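Local coordinates for amidohydrolase (Xanthomonas campestris pv. campestris, PDB 4DZH), which probably deaminates 5'-methylthioadenosine or related adenosine compounds, as a zinc-binding member of the amidohydrolase superfamily, at residues H79-M84 / E138-A143; F116-T121 / A143-A148. All coordinates share one frame; numbering follows the deposited sequence.

How the interactions relate
Neighbouring units of one barrel can be compared here from the inside out. Interaction 1 is wholly buried and joins the C-terminal ends of two adjacent parallel strands, 69-80 and 133-139, where a zinc ion is bound; its chemistry is mostly polar. Interaction 2 joins the outer helices 114-130 and 143-152, which precede and follow strand 133-139 in the chain. It buries about half as much surface, reaches partly exposed residues and relies mainly on apolar contacts, Gln146 CG included, plus one weak hydrogen bond. The two share Ala143, their centres about 8 Å apart. Gln146 links them: its NE2 makes a weak hydrogen bond to OE2 of Glu138, and its amide packs on Pro83 and Tyr140.

Interaction 1: H79-M84 / E138-A143; sequences HTHNPM and ENYFFA. With ZN (zinc ion), chain E.
Thr80 and Glu138 form a parallel bridge between the first two strands of the TIM barrel, and the His79-Thr80-His81 sequence is the HxH metal-binding motif of the amidohydrolases. Both histidines hold the zinc through NE2, at 2.1 Å for His79 and 2.0 Å for His81; His228, Asp316 and a water complete the site. Segment 138-143 supplies the second-shell partner of His81. ND1 of His81 donates to Asn139 O at 2.7 Å, almost straight (170°) and in the ring plane, which fixes the rotation of the imidazole and directs its NE2 at the metal; His79 has its ND1 bonded to His226 instead.

Close polar packing surrounds the Glu138 carboxylate, which a bend at chi2 (58°) brings back against the first segment. The Thr80 hydroxyl OG1 donates to Glu138 OE1 at 2.7 Å from above the carboxylate plane, and Tyr150 also bonds OE1. Farther along, Pro83 lies over one face of the Tyr140 ring in a CH-pi contact, while Met84 approaches that ring obliquely with its sulfur. Past Tyr140 the segments part: Phe141, partly exposed, sets CD2 over the other face of Tyr140, and Phe142 turns into helix 143-152 without touching 79-84. At the tight end, the backbone N of Asn82 bonds the syn lone pair of Glu138 OE2, 2.8 Å away.

Interaction 2: F116-T121 / A143-A148; sequences FVADGT and ADVQAA
Helices 116-121 and 143-148 run in roughly the same direction, their axes 8.9 Å apart at closest approach and crossing at -37°, with the CA atoms of Ala118 and Val145 the nearest across the pair. They belong to the outer helical layer of the TIM barrel: helix 114-130 completes the beta-alpha-beta crossover from strand 69-80 to strand 133-139, and helix 143-152 begins the next one.

Val145 points toward the partner helix and sets CG1, anti to its own N (chi1 171°), 3.7 Å from the methyl CB of Ala118. Next to this pair, on the buried side, Val117 and Gln146 cross at about a right angle; CG1 of Val117 presses on the Gln146 methylene CG at 3.4 Å, so the aliphatic part of the glutamine packs here while its amide carries on past the valine. Beyond it, Gln146 NE2 donates a weak but nearly straight (167°) hydrogen bond to Thr121 OG1 at 3.4 Å; the same NE2 also reaches Glu138 OE2 in a weak bond.

Thr121 OG1 donates to Val117 O at 2.7 Å, and this carbonyl also accepts the helical bond from Thr121 N, the two donors arriving from opposite faces of its plane. With its proton committed to that carbonyl, the hydroxyl meets Gln146 as an acceptor. Elsewhere carbon meets carbon, so apolar packing chiefly joins the helices, with one weak polar link.

Interaction 1: H79-M84 / E138-A143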
ATOM      1  N   HIS A  79       1.275  11.554  12.841  1.00 11.96           N
ATOM      2  CA  HIS A  79       1.712  12.788  12.184  1.00 12.80           C
ATOM      3  C   HIS A  79       0.818  13.182  11.024  1.00 13.57           C
ATOM      4  O   HIS A  79       0.883  12.584   9.961  1.00 14.47           O
ATOM      5  CB  HIS A  79       3.143  12.673  11.646  1.00 15.44           C
ATOM      6  CG  HIS A  79       3.665  13.973  11.100  1.00 13.18           C
ATOM      7  ND1 HIS A  79       3.825  15.092  11.890  1.00 14.77           N
ATOM      8  CD2 HIS A  79       3.986  14.360   9.840  1.00 13.06           C
ATOM      9  CE1 HIS A  79       4.292  16.089  11.153  1.00 12.30           C
ATOM     10  NE2 HIS A  79       4.402  15.677   9.901  1.00 16.19           N
ATOM     11  N   THR A  80      -0.027  14.195  11.242  1.00 15.57           N
ATOM     12  CA  THR A  80      -0.924  14.645  10.168  1.00 14.88           C
ATOM     13  C   THR A  80      -0.862  16.147   9.904  1.00 14.06           C
ATOM     14  O   THR A  80      -0.534  16.956  10.777  1.00 15.45           O
ATOM     15  CB  THR A  80      -2.407  14.279  10.460  1.00 15.56           C
ATOM     16  OG1 THR A  80      -2.789  14.828  11.741  1.00 17.01           O
ATOM     17  CG2 THR A  80      -2.553  12.743  10.505  1.00 13.33           C
ATOM     18  N   HIS A  81      -1.221  16.526   8.677  1.00 12.73           N
ATOM     19  CA  HIS A  81      -1.527  17.909   8.307  1.00 15.61           C
ATOM     20  C   HIS A  81      -2.875  17.797   7.607  1.00 14.09           C
ATOM     21  O   HIS A  81      -2.956  17.876   6.381  1.00 13.78           O
ATOM     22  CB  HIS A  81      -0.475  18.497   7.342  1.00 14.14           C
ATOM     23  CG  HIS A  81       0.943  18.395   7.827  1.00 16.23           C
ATOM     24  ND1 HIS A  81       1.392  19.068   8.948  1.00 16.99           N
ATOM     25  CD2 HIS A  81       2.006  17.717   7.336  1.00 16.30           C
ATOM     26  CE1 HIS A  81       2.676  18.805   9.133  1.00 17.57           C
ATOM     27  NE2 HIS A  81       3.063  17.962   8.186  1.00 10.91           N
ATOM     28  N   ASN A  82      -3.916  17.570   8.393  1.00 14.33           N
ATOM     29  CA  ASN A  82      -5.143  17.041   7.790  1.00 13.36           C
ATOM     30  C   ASN A  82      -5.940  17.949   6.803  1.00 14.58           C
ATOM     31  O   ASN A  82      -6.564  17.423   5.874  1.00 16.62           O
ATOM     32  CB  ASN A  82      -6.029  16.356   8.868  1.00 12.40           C
ATOM     33  CG  ASN A  82      -5.718  14.858   9.009  1.00 12.27           C
ATOM     34  OD1 ASN A  82      -5.068  14.226   8.131  1.00 16.26           O
ATOM     35  ND2 ASN A  82      -6.221  14.259  10.093  1.00 13.10           N
ATOM     36  N   PRO A  83      -5.875  19.278   6.964  1.00 16.95           N
ATOM     37  CA  PRO A  83      -6.533  20.115   5.948  1.00 17.80           C
ATOM     38  C   PRO A  83      -5.965  19.878   4.546  1.00 19.27           C
ATOM     39  O   PRO A  83      -6.613  20.203   3.564  1.00 18.87           O
ATOM     40  CB  PRO A  83      -6.233  21.544   6.421  1.00 15.55           C
ATOM     41  CG  PRO A  83      -6.169  21.404   7.917  1.00 17.13           C
ATOM     42  CD  PRO A  83      -5.429  20.069   8.122  1.00 15.81           C
ATOM     43  N   MET A  84      -4.750  19.332   4.446  0.58 17.23           N
ATOM     44  CA  MET A  84      -4.187  19.045   3.136  0.58 16.79           C
ATOM     45  C   MET A  84      -4.892  17.885   2.394  0.58 16.85           C
ATOM     46  O   MET A  84      -4.535  17.596   1.258  0.58 17.68           O
ATOM     47  CB  MET A  84      -2.658  18.855   3.224  0.58 16.24           C
ATOM     48  CG  MET A  84      -1.985  19.988   3.980  0.58 17.76           C
ATOM     49  SD  MET A  84      -0.183  19.937   4.024  0.58 18.99           S
ATOM     50  CE  MET A  84       0.234  20.454   2.368  0.58 27.83           C
ATOM     51  N   GLU A 138      -2.041  16.081  15.245  1.00 15.34           N
ATOM     52  CA  GLU A 138      -2.293  17.087  14.217  1.00 13.71           C
ATOM     53  C   GLU A 138      -1.286  18.239  14.271  1.00 14.07           C
ATOM     54  O   GLU A 138      -0.869  18.690  15.338  1.00 17.23           O
ATOM     55  CB  GLU A 138      -3.698  17.681  14.452  1.00 16.49           C
ATOM     56  CG  GLU A 138      -4.172  18.579  13.309  1.00 16.53           C
ATOM     57  CD  GLU A 138      -4.214  17.872  11.943  1.00 16.49           C
ATOM     58  OE1 GLU A 138      -4.717  16.704  11.792  1.00 17.15           O
ATOM     59  OE2 GLU A 138      -3.792  18.530  10.991  1.00 18.16           O
ATOM     60  N   ASN A 139      -0.911  18.734  13.078  1.00 13.29           N
ATOM     61  CA  ASN A 139       0.090  19.794  13.030  1.00 16.54           C
ATOM     62  C   ASN A 139      -0.317  20.773  11.923  1.00 15.20           C
ATOM     63  O   ASN A 139       0.036  20.577  10.761  1.00 16.03           O
ATOM     64  CB  ASN A 139       1.436  19.098  12.730  1.00 15.36           C
ATOM     65  CG  ASN A 139       2.624  20.024  12.771  1.00 22.13           C
ATOM     66  OD1 ASN A 139       2.506  21.214  12.596  1.00 22.72           O
ATOM     67  ND2 ASN A 139       3.822  19.438  12.953  1.00 24.64           N
ATOM     68  N   TYR A 140      -1.124  21.787  12.257  1.00 14.84           N
ATOM     69  CA  TYR A 140      -1.576  22.729  11.229  1.00 18.32           C
ATOM     70  C   TYR A 140      -1.989  24.089  11.820  1.00 19.64           C
ATOM     71  O   TYR A 140      -2.209  24.230  13.052  1.00 16.96           O
ATOM     72  CB  TYR A 140      -2.720  22.187  10.369  1.00 16.18           C
ATOM     73  CG  TYR A 140      -2.659  22.685   8.910  1.00 20.18           C
ATOM     74  CD1 TYR A 140      -1.652  22.238   8.035  1.00 21.94           C
ATOM     75  CD2 TYR A 140      -3.586  23.627   8.428  1.00 21.64           C
ATOM     76  CE1 TYR A 140      -1.599  22.682   6.747  1.00 23.22           C
ATOM     77  CE2 TYR A 140      -3.521  24.088   7.136  1.00 23.00           C
ATOM     78  CZ  TYR A 140      -2.535  23.609   6.294  1.00 26.48           C
ATOM     79  OH  TYR A 140      -2.469  24.052   4.983  1.00 30.30           O
ATOM     80  N   PHE A 141      -2.052  25.086  10.920  1.00 16.92           N
ATOM     81  CA  PHE A 141      -2.546  26.416  11.248  1.00 15.81           C
ATOM     82  C   PHE A 141      -3.996  26.297  11.649  1.00 20.62           C
ATOM     83  O   PHE A 141      -4.675  25.356  11.282  1.00 18.13           O
ATOM     84  CB  PHE A 141      -2.383  27.330  10.028  1.00 19.20           C
ATOM     85  CG  PHE A 141      -0.950  27.442   9.547  1.00 20.78           C
ATOM     86  CD1 PHE A 141      -0.054  28.280  10.194  1.00 21.56           C
ATOM     87  CD2 PHE A 141      -0.524  26.719   8.450  1.00 23.46           C
ATOM     88  CE1 PHE A 141       1.263  28.392   9.776  1.00 25.19           C
ATOM     89  CE2 PHE A 141       0.791  26.821   8.009  1.00 26.05           C
ATOM     90  CZ  PHE A 141       1.678  27.665   8.684  1.00 25.23           C
ATOM     91  N   PHE A 142      -4.477  27.292  12.400  1.00 20.05           N
ATOM     92  CA  PHE A 142      -5.880  27.270  12.840  1.00 19.89           C
ATOM     93  C   PHE A 142      -6.200  26.036  13.678  1.00 17.80           C
ATOM     94  O   PHE A 142      -7.266  25.434  13.532  1.00 17.55           O
ATOM     95  CB  PHE A 142      -6.873  27.501  11.683  1.00 21.85           C
ATOM     96  CG  PHE A 142      -6.727  28.859  11.048  1.00 22.32           C
ATOM     97  CD1 PHE A 142      -5.773  29.078  10.045  1.00 21.67           C
ATOM     98  CD2 PHE A 142      -7.481  29.928  11.500  1.00 25.53           C
ATOM     99  CE1 PHE A 142      -5.610  30.330   9.495  1.00 24.72           C
ATOM    100  CE2 PHE A 142      -7.323  31.183  10.952  1.00 28.95           C
ATOM    101  CZ  PHE A 142      -6.391  31.388   9.946  1.00 29.61           C
ATOM    102  N   ALA A 143      -5.273  25.739  14.592  1.00 19.81           N
ATOM    103  CA  ALA A 143      -5.444  24.640  15.540  1.00 20.18           C
ATOM    104  C   ALA A 143      -6.702  24.810  16.368  1.00 18.30           C
ATOM    105  O   ALA A 143      -7.290  23.802  16.768  1.00 22.02           O
ATOM    106  CB  ALA A 143      -4.213  24.527  16.459  1.00 20.08           C
TER
HETATM  107 ZN    ZN E 504       4.754  16.942   8.300  1.00 17.64          ZN
HETATM  108  O   HOH W   1       6.276  16.660   6.997  1.00 18.19           O

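Interaction 2: F116-T121 / A143-A148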
ATOM      1  N   PHE A 116     -11.271  26.606   5.265  1.00 23.32           N
ATOM      2  CA  PHE A 116     -10.436  25.609   4.614  1.00 26.08           C
ATOM      3  C   PHE A 116      -9.992  24.554   5.639  1.00 21.73           C
ATOM      4  O   PHE A 116     -10.058  23.338   5.402  1.00 19.54           O
ATOM      5  CB  PHE A 116      -9.235  26.300   3.977  1.00 22.14           C
ATOM      6  CG  PHE A 116      -8.200  25.337   3.405  1.00 19.80           C
ATOM      7  CD1 PHE A 116      -8.377  24.763   2.150  1.00 21.53           C
ATOM      8  CD2 PHE A 116      -7.066  25.019   4.142  1.00 22.68           C
ATOM      9  CE1 PHE A 116      -7.433  23.868   1.628  1.00 23.00           C
ATOM     10  CE2 PHE A 116      -6.092  24.131   3.613  1.00 22.90           C
ATOM     11  CZ  PHE A 116      -6.283  23.565   2.365  1.00 22.09           C
ATOM     12  N   VAL A 117      -9.553  25.037   6.791  1.00 21.31           N
ATOM     13  CA  VAL A 117      -9.082  24.117   7.807  1.00 18.14           C
ATOM     14  C   VAL A 117     -10.216  23.260   8.349  1.00 18.84           C
ATOM     15  O   VAL A 117     -10.057  22.056   8.568  1.00 17.55           O
ATOM     16  CB  VAL A 117      -8.348  24.882   8.881  1.00 17.80           C
ATOM     17  CG1 VAL A 117      -8.083  24.024  10.103  1.00 18.14           C
ATOM     18  CG2 VAL A 117      -7.066  25.430   8.312  1.00 19.65           C
ATOM     19  N   ALA A 118     -11.386  23.853   8.567  1.00 18.54           N
ATOM     20  CA  ALA A 118     -12.490  23.038   9.035  1.00 17.76           C
ATOM     21  C   ALA A 118     -12.927  21.982   8.012  1.00 17.41           C
ATOM     22  O   ALA A 118     -13.193  20.836   8.389  1.00 17.09           O
ATOM     23  CB  ALA A 118     -13.697  23.913   9.456  1.00 17.98           C
ATOM     24  N   ASP A 119     -13.029  22.360   6.735  1.00 19.06           N
ATOM     25  CA  ASP A 119     -13.533  21.440   5.730  1.00 20.80           C
ATOM     26  C   ASP A 119     -12.497  20.304   5.508  1.00 13.13           C
ATOM     27  O   ASP A 119     -12.891  19.123   5.402  1.00 16.24           O
ATOM     28  CB  ASP A 119     -13.788  22.163   4.411  1.00 24.02           C
ATOM     29  CG  ASP A 119     -15.019  23.094   4.467  1.00 28.64           C
ATOM     30  OD1 ASP A 119     -15.776  23.034   5.460  1.00 26.83           O
ATOM     31  OD2 ASP A 119     -15.190  23.873   3.499  1.00 28.66           O
ATOM     32  N   GLY A 120     -11.219  20.671   5.429  1.00 15.93           N
ATOM     33  CA  GLY A 120     -10.173  19.689   5.185  1.00 17.48           C
ATOM     34  C   GLY A 120     -10.036  18.705   6.352  1.00 13.93           C
ATOM     35  O   GLY A 120      -9.875  17.494   6.159  1.00 14.45           O
ATOM     36  N   THR A 121     -10.146  19.214   7.562  1.00 15.20           N
ATOM     37  CA  THR A 121     -10.098  18.359   8.743  1.00 15.45           C
ATOM     38  C   THR A 121     -11.275  17.406   8.782  1.00 13.83           C
ATOM     39  O   THR A 121     -11.141  16.205   9.114  1.00 13.47           O
ATOM     40  CB  THR A 121     -10.071  19.227  10.015  1.00 16.13           C
ATOM     41  OG1 THR A 121      -8.901  20.067   9.971  1.00 16.57           O
ATOM     42  CG2 THR A 121      -9.985  18.350  11.230  1.00 15.53           C
ATOM     43  N   ALA A 143      -5.273  25.739  14.592  1.00 19.81           N
ATOM     44  CA  ALA A 143      -5.444  24.640  15.540  1.00 20.18           C
ATOM     45  C   ALA A 143      -6.702  24.810  16.368  1.00 18.30           C
ATOM     46  O   ALA A 143      -7.290  23.802  16.768  1.00 22.02           O
ATOM     47  CB  ALA A 143      -4.213  24.527  16.459  1.00 20.08           C
ATOM     48  N   ASP A 144      -7.133  26.065  16.598  1.00 19.26           N
ATOM     49  CA  ASP A 144      -8.359  26.303  17.369  1.00 22.63           C
ATOM     50  C   ASP A 144      -9.565  25.681  16.669  1.00 20.09           C
ATOM     51  O   ASP A 144     -10.396  24.989  17.277  1.00 20.48           O
ATOM     52  CB  ASP A 144      -8.576  27.798  17.654  1.00 22.04           C
ATOM     53  CG  ASP A 144      -8.646  28.669  16.391  1.00 27.48           C
ATOM     54  OD1 ASP A 144      -8.167  28.268  15.306  1.00 27.82           O
ATOM     55  OD2 ASP A 144      -9.192  29.803  16.493  1.00 34.06           O
ATOM     56  N   VAL A 145      -9.653  25.878  15.354  1.00 16.61           N
ATOM     57  CA  VAL A 145     -10.729  25.315  14.563  1.00 16.51           C
ATOM     58  C   VAL A 145     -10.607  23.794  14.544  1.00 19.11           C
ATOM     59  O   VAL A 145     -11.596  23.083  14.741  1.00 18.96           O
ATOM     60  CB  VAL A 145     -10.649  25.835  13.111  1.00 19.32           C
ATOM     61  CG1 VAL A 145     -11.631  25.103  12.223  1.00 19.08           C
ATOM     62  CG2 VAL A 145     -10.869  27.375  13.073  1.00 22.34           C
ATOM     63  N   GLN A 146      -9.381  23.289  14.390  1.00 18.08           N
ATOM     64  CA  GLN A 146      -9.209  21.844  14.349  1.00 17.52           C
ATOM     65  C   GLN A 146      -9.660  21.154  15.632  1.00 16.85           C
ATOM     66  O   GLN A 146     -10.324  20.138  15.572  1.00 16.33           O
ATOM     67  CB  GLN A 146      -7.759  21.486  14.107  1.00 17.39           C
ATOM     68  CG  GLN A 146      -7.317  21.978  12.738  1.00 17.23           C
ATOM     69  CD  GLN A 146      -5.925  21.466  12.396  1.00 16.78           C
ATOM     70  OE1 GLN A 146      -4.947  21.812  13.077  1.00 18.31           O
ATOM     71  NE2 GLN A 146      -5.832  20.658  11.342  1.00 18.83           N
ATOM     72  N   ALA A 147      -9.261  21.698  16.767  1.00 18.59           N
ATOM     73  CA  ALA A 147      -9.657  21.124  18.057  1.00 16.29           C
ATOM     74  C   ALA A 147     -11.183  21.067  18.158  1.00 17.05           C
ATOM     75  O   ALA A 147     -11.747  20.032  18.509  1.00 18.77           O
ATOM     76  CB  ALA A 147      -9.037  21.920  19.225  1.00 17.60           C
ATOM     77  N   ALA A 148     -11.830  22.154  17.770  1.00 17.20           N
ATOM     78  CA  ALA A 148     -13.295  22.211  17.821  1.00 20.04           C
ATOM     79  C   ALA A 148     -13.911  21.172  16.894  1.00 19.55           C
ATOM     80  O   ALA A 148     -14.877  20.476  17.279  1.00 18.15           O
ATOM     81  CB  ALA A 148     -13.790  23.606  17.477  1.00 19.86           C
TER